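Local structure of AvrRxo1-ORF2 (Xanthomonas oryzae pv. oryzicola, 4Z8T) at residues Val38-Phe43 against Arg72-Glu77; Phe43-Leu48 against Glu65-Tyr70; Lys50-Ser55 against Glu86-Val91. The protein binds the type III effector AvrRxo1-ORF1, which carries a polynucleotide kinase domain, and probably serves as its molecular chaperone. All blocks are in the same frame, centred on the assembly; numbering follows the deposited sequence.

How the interactions relate
From the N terminus, the long helix 6-38 gives way to a loop whose residues 38-43 meet the C-terminal half of helix 63-77 in interaction 1. Interaction 2 follows directly, sharing Phe43 and setting the start of helix 45-51 against an earlier part of helix 63-77; its smaller loop lies within the one that interaction 1 closes. Interaction 3 then joins the end of helix 45-51 and the turn after it to helix 84-94, and its segments alternate along the chain with those of both other contacts. Phe87 of helix 84-94 packs on Tyr74 and Tyr70, so the three contacts tie the short helices into one cluster beside the long helix.

Interaction 1 (Val38-Phe43 against Arg72-Glu77); sequences VGKERF and RMYYVE
Two tyrosines of helix 63-77 reach the loop after helix 6-38 and bond two of its backbone groups directly, a third through water. Lys40 runs extended between them, bending only at chi4 (142°), so that CE lies over one face of the Tyr74 ring, 3.5 Å from the ring centroid, a CH-pi contact reinforced by a cation-pi interaction from NZ. The ammonium group donates to Tyr74 O, NZ to O 2.8 Å, from above the carbonyl plane; NZ also donates to Val81 O and to water 1, which in turn donates to Tyr75 O, so three acceptors grip it. The Tyr74 hydroxyl donates to Glu41 O, OH to O 2.7 Å, with that oxygen at the ring edge. The Tyr75 hydroxyl accepts from Phe43 N (N to OH 2.9 Å) and shares water 2 with Lys40 O. The extended Glu41 side chain carries OE1 to Leu84 N, from which it accepts. Phe43 adds apolar cover, its CD1 3.5 Å from Tyr74 CD2, with the ring planes inclined at 43°. Around this junction, Tyr75 rests on Leu32 and Ala35 of helix 6-38, while Tyr74 meets Phe87 of helix 84-94 edge-to-face.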
loop_
_atom_site.group_PDB
_atom_site.type_symbol
_atom_site.label_atom_id
_atom_site.label_comp_id
_atom_site.label_asym_id
_atom_site.label_seq_id
_atom_site.Cartn_x
_atom_site.Cartn_y
_atom_site.Cartn_z
ATOM N N VAL B 38 -2.359 -19.456 -14.955
ATOM C CA VAL B 38 -1.000 -19.685 -15.444
ATOM C C VAL B 38 -0.586 -21.158 -15.365
ATOM O O VAL B 38 0.517 -21.522 -15.778
ATOM C CB VAL B 38 0.041 -18.782 -14.730
ATOM C CG1 VAL B 38 -0.447 -17.351 -14.684
ATOM C CG2 VAL B 38 0.313 -19.275 -13.319
ATOM N N GLY B 39 -1.469 -21.998 -14.835
ATOM C CA GLY B 39 -1.217 -23.428 -14.787
ATOM C C GLY B 39 -0.360 -23.893 -13.624
ATOM O O GLY B 39 0.263 -24.955 -13.687
ATOM N N LYS B 40 -0.331 -23.103 -12.553
ATOM C CA LYS B 40 0.433 -23.450 -11.359
ATOM C C LYS B 40 -0.083 -24.765 -10.775
ATOM O O LYS B 40 -1.291 -24.995 -10.728
ATOM C CB LYS B 40 0.311 -22.312 -10.337
ATOM C CG LYS B 40 0.982 -22.541 -8.982
ATOM C CD LYS B 40 1.110 -21.199 -8.263
ATOM C CE LYS B 40 1.587 -21.361 -6.836
ATOM N NZ LYS B 40 2.529 -20.260 -6.488
ATOM N N GLU B 41 0.831 -25.639 -10.355
ATOM C CA GLU B 41 0.455 -26.932 -9.788
ATOM C C GLU B 41 -0.478 -26.770 -8.590
ATOM O O GLU B 41 -0.260 -25.918 -7.723
ATOM C CB GLU B 41 1.705 -27.732 -9.396
ATOM C CG GLU B 41 1.424 -29.098 -8.794
ATOM C CD GLU B 41 2.694 -29.875 -8.491
ATOM O OE1 GLU B 41 3.791 -29.404 -8.866
ATOM O OE2 GLU B 41 2.593 -30.961 -7.879
ATOM N N ARG B 42 -1.536 -27.571 -8.560
ATOM C CA ARG B 42 -2.506 -27.526 -7.475
ATOM C C ARG B 42 -1.852 -27.875 -6.141
ATOM O O ARG B 42 -1.091 -28.839 -6.058
ATOM C CB ARG B 42 -3.633 -28.515 -7.746
ATOM C CG ARG B 42 -4.707 -28.495 -6.690
ATOM C CD ARG B 42 -5.935 -27.767 -7.192
ATOM N NE ARG B 42 -6.497 -28.435 -8.362
ATOM C CZ ARG B 42 -7.720 -28.218 -8.835
ATOM N NH1 ARG B 42 -8.525 -27.347 -8.237
ATOM N NH2 ARG B 42 -8.142 -28.878 -9.907
ATOM N N PHE B 43 -2.153 -27.107 -5.094
ATOM C CA PHE B 43 -1.512 -27.364 -3.809
ATOM C C PHE B 43 -1.962 -28.680 -3.182
ATOM O O PHE B 43 -3.160 -28.922 -2.994
ATOM C CB PHE B 43 -1.701 -26.219 -2.816
ATOM C CG PHE B 43 -0.932 -26.416 -1.539
ATOM C CD1 PHE B 43 0.437 -26.188 -1.501
ATOM C CD2 PHE B 43 -1.566 -26.862 -0.390
ATOM C CE1 PHE B 43 1.155 -26.389 -0.335
ATOM C CE2 PHE B 43 -0.852 -27.061 0.778
ATOM C CZ PHE B 43 0.507 -26.824 0.803
ATOM N N ARG B 72 -1.478 -21.208 1.819
ATOM C CA ARG B 72 -1.475 -19.757 1.676
ATOM C C ARG B 72 -0.098 -19.234 1.271
ATOM O O ARG B 72 0.013 -18.390 0.388
ATOM C CB ARG B 72 -1.954 -19.093 2.967
ATOM C CG ARG B 72 -1.815 -17.593 2.967
ATOM C CD ARG B 72 -2.427 -16.981 4.212
ATOM N NE ARG B 72 -3.874 -17.138 4.208
ATOM C CZ ARG B 72 -4.697 -16.373 3.493
ATOM N NH1 ARG B 72 -6.000 -16.590 3.546
ATOM N NH2 ARG B 72 -4.214 -15.392 2.726
HETATM N N MSE B 73 0.955 -19.740 1.901
HETATM C CA MSE B 73 2.303 -19.329 1.515
HETATM C C MSE B 73 2.574 -19.640 0.044
HETATM O O MSE B 73 3.073 -18.809 -0.704
HETATM C CB MSE B 73 3.355 -19.999 2.409
HETATM C CG MSE B 73 4.764 -19.623 2.044
HETATM SE SE MSE B 73 6.021 -20.614 3.162
HETATM C CE MSE B 73 5.390 -19.983 4.859
ATOM N N TYR B 74 2.201 -20.843 -0.374
ATOM C CA TYR B 74 2.428 -21.290 -1.737
ATOM C C TYR B 74 1.777 -20.346 -2.751
ATOM O O TYR B 74 2.413 -19.912 -3.713
ATOM C CB TYR B 74 1.853 -22.702 -1.872
ATOM C CG TYR B 74 1.950 -23.340 -3.243
ATOM C CD1 TYR B 74 3.178 -23.640 -3.810
ATOM C CD2 TYR B 74 0.802 -23.669 -3.951
ATOM C CE1 TYR B 74 3.262 -24.245 -5.053
ATOM C CE2 TYR B 74 0.878 -24.274 -5.189
ATOM C CZ TYR B 74 2.106 -24.556 -5.734
ATOM O OH TYR B 74 2.186 -25.155 -6.968
ATOM N N TYR B 75 0.516 -20.015 -2.511
ATOM C CA TYR B 75 -0.249 -19.229 -3.472
ATOM C C TYR B 75 -0.030 -17.728 -3.352
ATOM O O TYR B 75 0.065 -17.045 -4.363
ATOM C CB TYR B 75 -1.738 -19.522 -3.353
ATOM C CG TYR B 75 -2.128 -20.842 -3.984
ATOM C CD1 TYR B 75 -1.895 -21.077 -5.332
ATOM C CD2 TYR B 75 -2.730 -21.838 -3.233
ATOM C CE1 TYR B 75 -2.252 -22.283 -5.919
ATOM C CE2 TYR B 75 -3.095 -23.054 -3.811
ATOM C CZ TYR B 75 -2.847 -23.260 -5.154
ATOM O OH TYR B 75 -3.193 -24.453 -5.749
ATOM N N VAL B 76 0.028 -17.225 -2.121
ATOM C CA VAL B 76 0.064 -15.776 -1.908
ATOM C C VAL B 76 1.480 -15.223 -1.900
ATOM O O VAL B 76 1.753 -14.187 -2.508
ATOM C CB VAL B 76 -0.651 -15.387 -0.615
ATOM C CG1 VAL B 76 -0.592 -13.885 -0.402
ATOM C CG2 VAL B 76 -2.092 -15.835 -0.671
ATOM N N GLU B 77 2.392 -15.918 -1.231
ATOM C CA GLU B 77 3.749 -15.394 -1.095
ATOM C C GLU B 77 4.683 -15.761 -2.232
ATOM O O GLU B 77 5.655 -15.056 -2.484
ATOM C CB GLU B 77 4.363 -15.855 0.219
ATOM C CG GLU B 77 3.737 -15.267 1.444
ATOM C CD GLU B 77 4.482 -15.703 2.685
ATOM O OE1 GLU B 77 3.853 -16.301 3.587
ATOM O OE2 GLU B 77 5.712 -15.459 2.748
HETATM O O HOH W 1 0.240 -18.247 -6.692
HETATM O O HOH W 2 -3.160 -24.009 -8.730
#

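Interaction 2 (Phe43-Leu48 against Glu65-Tyr70); sequences FDLEEL and ERNDIY
An N-capped helix start packs here against the N-terminal half of helix 63-77: Asp44 is the N-cap of helix 45-51, and the residues on either side of it, Phe43 and Leu45, face helix 63-77. The Asp44 side chain, with CG anti to the backbone N, reaches forward over the first turn, so that OD1 accepts from Glu47 N at 2.5 Å in a nearly straight bond, met from above the carboxylate plane. This capping bond ties up an amide of the first turn, which has no carbonyl one turn earlier in the helix to bind.

Phe43, Leu45 and Leu48 all start toward helix 63-77 and share a first torsion with CG anti to the backbone N. The far end of the Phe43 ring meets the base of Tyr70, CZ lying 3.7 Å from Tyr70 CB, while CE1 comes near the backbone oxygen of the same residue. Tyr70 differs, its CG anti to the carbonyl carbon (chi1 -70°), which swings the ring away from Phe43, toward Thr54 and Phe95. Leu48 crosses it at about a right angle and comes nearest to its CB, through CD2 at 4.1 Å. Leu45 crosses Asn67 obliquely, its CD2 close to Asn67 CA. The surroundings are mixed: Leu84 and Phe87 of helix 84-94 cover Phe43 and Leu48, respectively, whereas Arg66 forms a salt bridge with Glu49. Glu65 OE1 accepts from Tyr164 N of the AvrRxo1-ORF1 chain. No hydrogen bond crosses between the two segments; instead Asn67, its CG anti to the backbone N (chi1 -171°) and its amide plane 55° from the Phe43 ring, sets OD1 at the edge of that ring, 3.6 Å from Phe43 CE2 and 3.5 Å from Leu45 CB.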
loop_
_atom_site.group_PDB
_atom_site.type_symbol
_atom_site.label_atom_id
_atom_site.label_comp_id
_atom_site.label_asym_id
_atom_site.label_seq_id
_atom_site.Cartn_x
_atom_site.Cartn_y
_atom_site.Cartn_z
ATOM N N PHE B 43 -2.153 -27.107 -5.094
ATOM C CA PHE B 43 -1.512 -27.364 -3.809
ATOM C C PHE B 43 -1.962 -28.680 -3.182
ATOM O O PHE B 43 -3.160 -28.922 -2.994
ATOM C CB PHE B 43 -1.701 -26.219 -2.816
ATOM C CG PHE B 43 -0.932 -26.416 -1.539
ATOM C CD1 PHE B 43 0.437 -26.188 -1.501
ATOM C CD2 PHE B 43 -1.566 -26.862 -0.390
ATOM C CE1 PHE B 43 1.155 -26.389 -0.335
ATOM C CE2 PHE B 43 -0.852 -27.061 0.778
ATOM C CZ PHE B 43 0.507 -26.824 0.803
ATOM N N ASP B 44 -0.969 -29.499 -2.840
ATOM C CA ASP B 44 -1.160 -30.852 -2.334
ATOM C C ASP B 44 -0.241 -31.015 -1.124
ATOM O O ASP B 44 0.949 -31.278 -1.285
ATOM C CB ASP B 44 -0.781 -31.846 -3.443
ATOM C CG ASP B 44 -0.953 -33.306 -3.040
ATOM O OD1 ASP B 44 -0.512 -33.708 -1.940
ATOM O OD2 ASP B 44 -1.505 -34.069 -3.860
ATOM N N LEU B 45 -0.792 -30.853 0.078
ATOM C CA LEU B 45 0.010 -30.897 1.307
ATOM C C LEU B 45 0.733 -32.232 1.481
ATOM O O LEU B 45 1.904 -32.271 1.864
ATOM C CB LEU B 45 -0.858 -30.601 2.537
ATOM C CG LEU B 45 -0.126 -30.667 3.883
ATOM C CD1 LEU B 45 0.989 -29.625 3.943
ATOM C CD2 LEU B 45 -1.082 -30.513 5.064
ATOM N N GLU B 46 0.031 -33.322 1.185
ATOM C CA GLU B 46 0.598 -34.655 1.340
ATOM C C GLU B 46 1.777 -34.901 0.399
ATOM O O GLU B 46 2.793 -35.459 0.814
ATOM C CB GLU B 46 -0.487 -35.718 1.161
ATOM C CG GLU B 46 -1.645 -35.566 2.139
ATOM C CD GLU B 46 -2.685 -36.661 2.001
ATOM O OE1 GLU B 46 -2.535 -37.521 1.103
ATOM O OE2 GLU B 46 -3.653 -36.661 2.792
ATOM N N GLU B 47 1.650 -34.484 -0.858
ATOM C CA GLU B 47 2.776 -34.585 -1.782
ATOM C C GLU B 47 3.903 -33.687 -1.300
ATOM O O GLU B 47 5.081 -34.038 -1.422
ATOM C CB GLU B 47 2.391 -34.189 -3.210
ATOM C CG GLU B 47 3.565 -34.274 -4.188
ATOM C CD GLU B 47 3.337 -33.502 -5.478
ATOM O OE1 GLU B 47 2.170 -33.168 -5.781
ATOM O OE2 GLU B 47 4.330 -33.229 -6.193
ATOM N N LEU B 48 3.535 -32.525 -0.762
ATOM C CA LEU B 48 4.513 -31.614 -0.183
ATOM C C LEU B 48 5.255 -32.315 0.949
ATOM O O LEU B 48 6.486 -32.319 0.980
ATOM C CB LEU B 48 3.842 -30.335 0.336
ATOM C CG LEU B 48 4.810 -29.278 0.881
ATOM C CD1 LEU B 48 5.808 -28.869 -0.186
ATOM C CD2 LEU B 48 4.065 -28.063 1.404
ATOM N N GLU B 65 -4.241 -25.736 10.884
ATOM C CA GLU B 65 -3.249 -24.669 10.860
ATOM C C GLU B 65 -2.142 -25.019 9.871
ATOM O O GLU B 65 -1.603 -24.142 9.203
ATOM C CB GLU B 65 -2.677 -24.399 12.261
ATOM C CG GLU B 65 -1.945 -23.053 12.384
ATOM C CD GLU B 65 -1.447 -22.764 13.794
ATOM O OE1 GLU B 65 -0.618 -21.833 13.959
ATOM O OE2 GLU B 65 -1.889 -23.460 14.737
ATOM N N ARG B 66 -1.817 -26.302 9.755
ATOM C CA ARG B 66 -0.701 -26.711 8.903
ATOM C C ARG B 66 -0.981 -26.553 7.408
ATOM O O ARG B 66 -0.147 -26.028 6.667
ATOM C CB ARG B 66 -0.267 -28.141 9.222
ATOM C CG ARG B 66 1.079 -28.518 8.635
ATOM C CD ARG B 66 1.802 -29.543 9.504
ATOM N NE ARG B 66 1.413 -30.915 9.192
ATOM C CZ ARG B 66 0.414 -31.564 9.783
ATOM N NH1 ARG B 66 -0.304 -30.968 10.725
ATOM N NH2 ARG B 66 0.135 -32.811 9.431
ATOM N N ASN B 67 -2.148 -27.007 6.963
ATOM C CA ASN B 67 -2.516 -26.827 5.568
ATOM C C ASN B 67 -2.634 -25.346 5.259
ATOM O O ASN B 67 -2.105 -24.867 4.254
ATOM C CB ASN B 67 -3.827 -27.539 5.233
ATOM C CG ASN B 67 -4.113 -27.550 3.740
ATOM O OD1 ASN B 67 -3.436 -28.237 2.972
ATOM N ND2 ASN B 67 -5.110 -26.781 3.321
ATOM N N ASP B 68 -3.313 -24.620 6.144
ATOM C CA ASP B 68 -3.564 -23.197 5.940
ATOM C C ASP B 68 -2.282 -22.358 5.869
ATOM O O ASP B 68 -2.224 -21.383 5.121
ATOM C CB ASP B 68 -4.529 -22.652 7.004
ATOM C CG ASP B 68 -5.957 -23.180 6.831
ATOM O OD1 ASP B 68 -6.126 -24.365 6.454
ATOM O OD2 ASP B 68 -6.912 -22.407 7.069
ATOM N N ILE B 69 -1.258 -22.738 6.630
ATOM C CA ILE B 69 0.025 -22.042 6.564
ATOM C C ILE B 69 0.693 -22.225 5.199
ATOM O O ILE B 69 1.111 -21.250 4.564
ATOM C CB ILE B 69 0.994 -22.520 7.678
ATOM C CG1 ILE B 69 0.555 -21.987 9.044
ATOM C CG2 ILE B 69 2.409 -22.062 7.394
ATOM C CD1 ILE B 69 1.234 -22.681 10.209
ATOM N N TYR B 70 0.796 -23.469 4.740
ATOM C CA TYR B 70 1.573 -23.744 3.541
ATOM C C TYR B 70 0.820 -23.515 2.244
ATOM O O TYR B 70 1.417 -23.108 1.255
ATOM C CB TYR B 70 2.221 -25.134 3.585
ATOM C CG TYR B 70 3.319 -25.174 4.609
ATOM C CD1 TYR B 70 4.535 -24.544 4.370
ATOM C CD2 TYR B 70 3.126 -25.794 5.828
ATOM C CE1 TYR B 70 5.535 -24.550 5.317
ATOM C CE2 TYR B 70 4.119 -25.809 6.776
ATOM C CZ TYR B 70 5.318 -25.187 6.514
ATOM O OH TYR B 70 6.301 -25.203 7.465
#

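Interaction 3 (Lys50-Ser55 against Glu86-Val91); sequences KICDTS and EFAHIV
Ile51, in the weakly bonded last turn of helix 45-51, and Cys52 just after it point their side chains at the surface of helix 84-94 formed by Ala88 and Val91, residues one turn apart. Ile51 reaches it with its short branch: CG2, anti to the backbone N, meets the Ala88 methyl, CG2 to CB 3.5 Å, whereas CG1 takes the position beside the backbone N. In Cys52 the sulfur stands between the backbone N and the carbonyl carbon, the crowded position (chi1 64°). That torsion brings SG up to Val91, 3.9 Å from CG1, and alongside Ala88, where its nearest atom is CA at 4.1 Å. The backbones draw close at this point, with Cys52 CA 5.9 Å from Ala88 CA, an approach consistent with the small alanine side chain.

Val91 places CG1 anti to its backbone N (chi1 174°), facing both SG and the carbonyl of Asp53, while CG2 lies over one face of the Phe87 ring. Asp53 turns its own side chain away from helix 84-94 and closes an Asx turn instead, OD1 accepting from Ser55 N at 2.9 Å, the amide coming from above the carboxylate plane. Thr54 packs on Tyr70 of helix 63-77, and Asp53 and Ser55 touch Pro20 of the AvrRxo1-ORF1 chain. Between the two segments the contact has neither hydrogen bonds nor charge pairs, so they are held by van der Waals contact of methyl groups and a sulfur atom, which depends on close fit rather than on directional bonding.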
loop_
_atom_site.group_PDB
_atom_site.type_symbol
_atom_site.label_atom_id
_atom_site.label_comp_id
_atom_site.label_asym_id
_atom_site.label_seq_id
_atom_site.Cartn_x
_atom_site.Cartn_y
_atom_site.Cartn_z
ATOM N N LYS B 50 6.031 -35.163 1.448
ATOM C CA LYS B 50 6.917 -36.239 1.016
ATOM C C LYS B 50 8.335 -35.738 0.800
ATOM O O LYS B 50 9.304 -36.455 1.052
ATOM C CB LYS B 50 6.422 -36.850 -0.295
ATOM C CG LYS B 50 5.419 -37.967 -0.133
ATOM C CD LYS B 50 5.522 -38.965 -1.284
ATOM C CE LYS B 50 4.246 -38.991 -2.099
ATOM N NZ LYS B 50 3.076 -38.642 -1.246
ATOM N N ILE B 51 8.442 -34.501 0.330
ATOM C CA ILE B 51 9.705 -33.957 -0.155
ATOM C C ILE B 51 10.324 -32.983 0.863
ATOM O O ILE B 51 11.497 -32.613 0.762
ATOM C CB ILE B 51 9.498 -33.325 -1.561
ATOM C CG1 ILE B 51 9.141 -34.419 -2.576
ATOM C CG2 ILE B 51 10.717 -32.552 -2.031
ATOM C CD1 ILE B 51 10.115 -34.527 -3.756
ATOM N N CYS B 52 9.543 -32.599 1.869
ATOM C CA CYS B 52 10.070 -31.775 2.954
ATOM C C CYS B 52 9.251 -31.891 4.232
ATOM O O CYS B 52 8.139 -32.424 4.233
ATOM C CB CYS B 52 10.164 -30.304 2.535
ATOM S SG CYS B 52 8.567 -29.534 2.185
ATOM N N ASP B 53 9.816 -31.369 5.315
ATOM C CA ASP B 53 9.186 -31.409 6.624
ATOM C C ASP B 53 8.420 -30.124 6.901
ATOM O O ASP B 53 9.007 -29.041 6.933
ATOM C CB ASP B 53 10.254 -31.601 7.700
ATOM C CG ASP B 53 9.673 -31.667 9.095
ATOM O OD1 ASP B 53 8.493 -32.049 9.236
ATOM O OD2 ASP B 53 10.408 -31.355 10.053
ATOM N N THR B 54 7.112 -30.253 7.108
ATOM C CA THR B 54 6.255 -29.120 7.437
ATOM C C THR B 54 5.906 -29.112 8.920
ATOM O O THR B 54 5.102 -28.296 9.377
ATOM C CB THR B 54 4.939 -29.172 6.644
ATOM O OG1 THR B 54 4.290 -30.431 6.871
ATOM C CG2 THR B 54 5.203 -28.991 5.157
ATOM N N SER B 55 6.520 -30.021 9.668
ATOM C CA SER B 55 6.119 -30.259 11.047
ATOM C C SER B 55 6.672 -29.240 12.040
ATOM O O SER B 55 6.111 -29.071 13.125
ATOM C CB SER B 55 6.526 -31.669 11.470
ATOM O OG SER B 55 5.851 -32.065 12.644
ATOM N N GLU B 86 9.397 -27.185 -6.350
ATOM C CA GLU B 86 10.074 -25.902 -6.251
ATOM C C GLU B 86 9.854 -25.343 -4.852
ATOM O O GLU B 86 10.795 -24.932 -4.170
ATOM C CB GLU B 86 9.449 -24.965 -7.280
ATOM C CG GLU B 86 10.277 -23.777 -7.723
ATOM C CD GLU B 86 9.714 -23.159 -8.996
ATOM O OE1 GLU B 86 8.653 -23.631 -9.468
ATOM O OE2 GLU B 86 10.329 -22.216 -9.532
ATOM N N PHE B 87 8.589 -25.342 -4.444
ATOM C CA PHE B 87 8.171 -24.818 -3.151
ATOM C C PHE B 87 8.865 -25.566 -2.024
ATOM O O PHE B 87 9.193 -24.982 -0.994
ATOM C CB PHE B 87 6.653 -24.931 -3.013
ATOM C CG PHE B 87 6.098 -24.266 -1.784
ATOM C CD1 PHE B 87 6.303 -22.915 -1.557
ATOM C CD2 PHE B 87 5.355 -24.986 -0.870
ATOM C CE1 PHE B 87 5.786 -22.308 -0.435
ATOM C CE2 PHE B 87 4.832 -24.385 0.253
ATOM C CZ PHE B 87 5.048 -23.038 0.472
ATOM N N ALA B 88 9.090 -26.862 -2.227
ATOM C CA ALA B 88 9.820 -27.681 -1.263
ATOM C C ALA B 88 11.176 -27.087 -0.888
ATOM O O ALA B 88 11.545 -27.060 0.287
ATOM C CB ALA B 88 9.999 -29.083 -1.805
ATOM N N HIS B 89 11.924 -26.633 -1.889
ATOM C CA HIS B 89 13.224 -26.014 -1.651
ATOM C C HIS B 89 13.091 -24.773 -0.774
ATOM O O HIS B 89 13.928 -24.527 0.097
ATOM C CB HIS B 89 13.891 -25.644 -2.974
ATOM C CG HIS B 89 14.277 -26.824 -3.808
ATOM N ND1 HIS B 89 14.152 -28.125 -3.364
ATOM C CD2 HIS B 89 14.786 -26.901 -5.060
ATOM C CE1 HIS B 89 14.568 -28.951 -4.309
ATOM N NE2 HIS B 89 14.959 -28.234 -5.347
ATOM N N ILE B 90 12.045 -23.988 -1.027
ATOM C CA ILE B 90 11.750 -22.805 -0.227
ATOM C C ILE B 90 11.516 -23.193 1.228
ATOM O O ILE B 90 12.135 -22.634 2.136
ATOM C CB ILE B 90 10.488 -22.091 -0.745
ATOM C CG1 ILE B 90 10.684 -21.624 -2.189
ATOM C CG2 ILE B 90 10.096 -20.936 0.182
ATOM C CD1 ILE B 90 11.691 -20.516 -2.348
ATOM N N VAL B 91 10.620 -24.156 1.443
ATOM C CA VAL B 91 10.254 -24.587 2.789
ATOM C C VAL B 91 11.469 -25.090 3.570
ATOM O O VAL B 91 11.627 -24.789 4.761
ATOM C CB VAL B 91 9.149 -25.663 2.741
ATOM C CG1 VAL B 91 8.869 -26.217 4.125
ATOM C CG2 VAL B 91 7.879 -25.074 2.150
#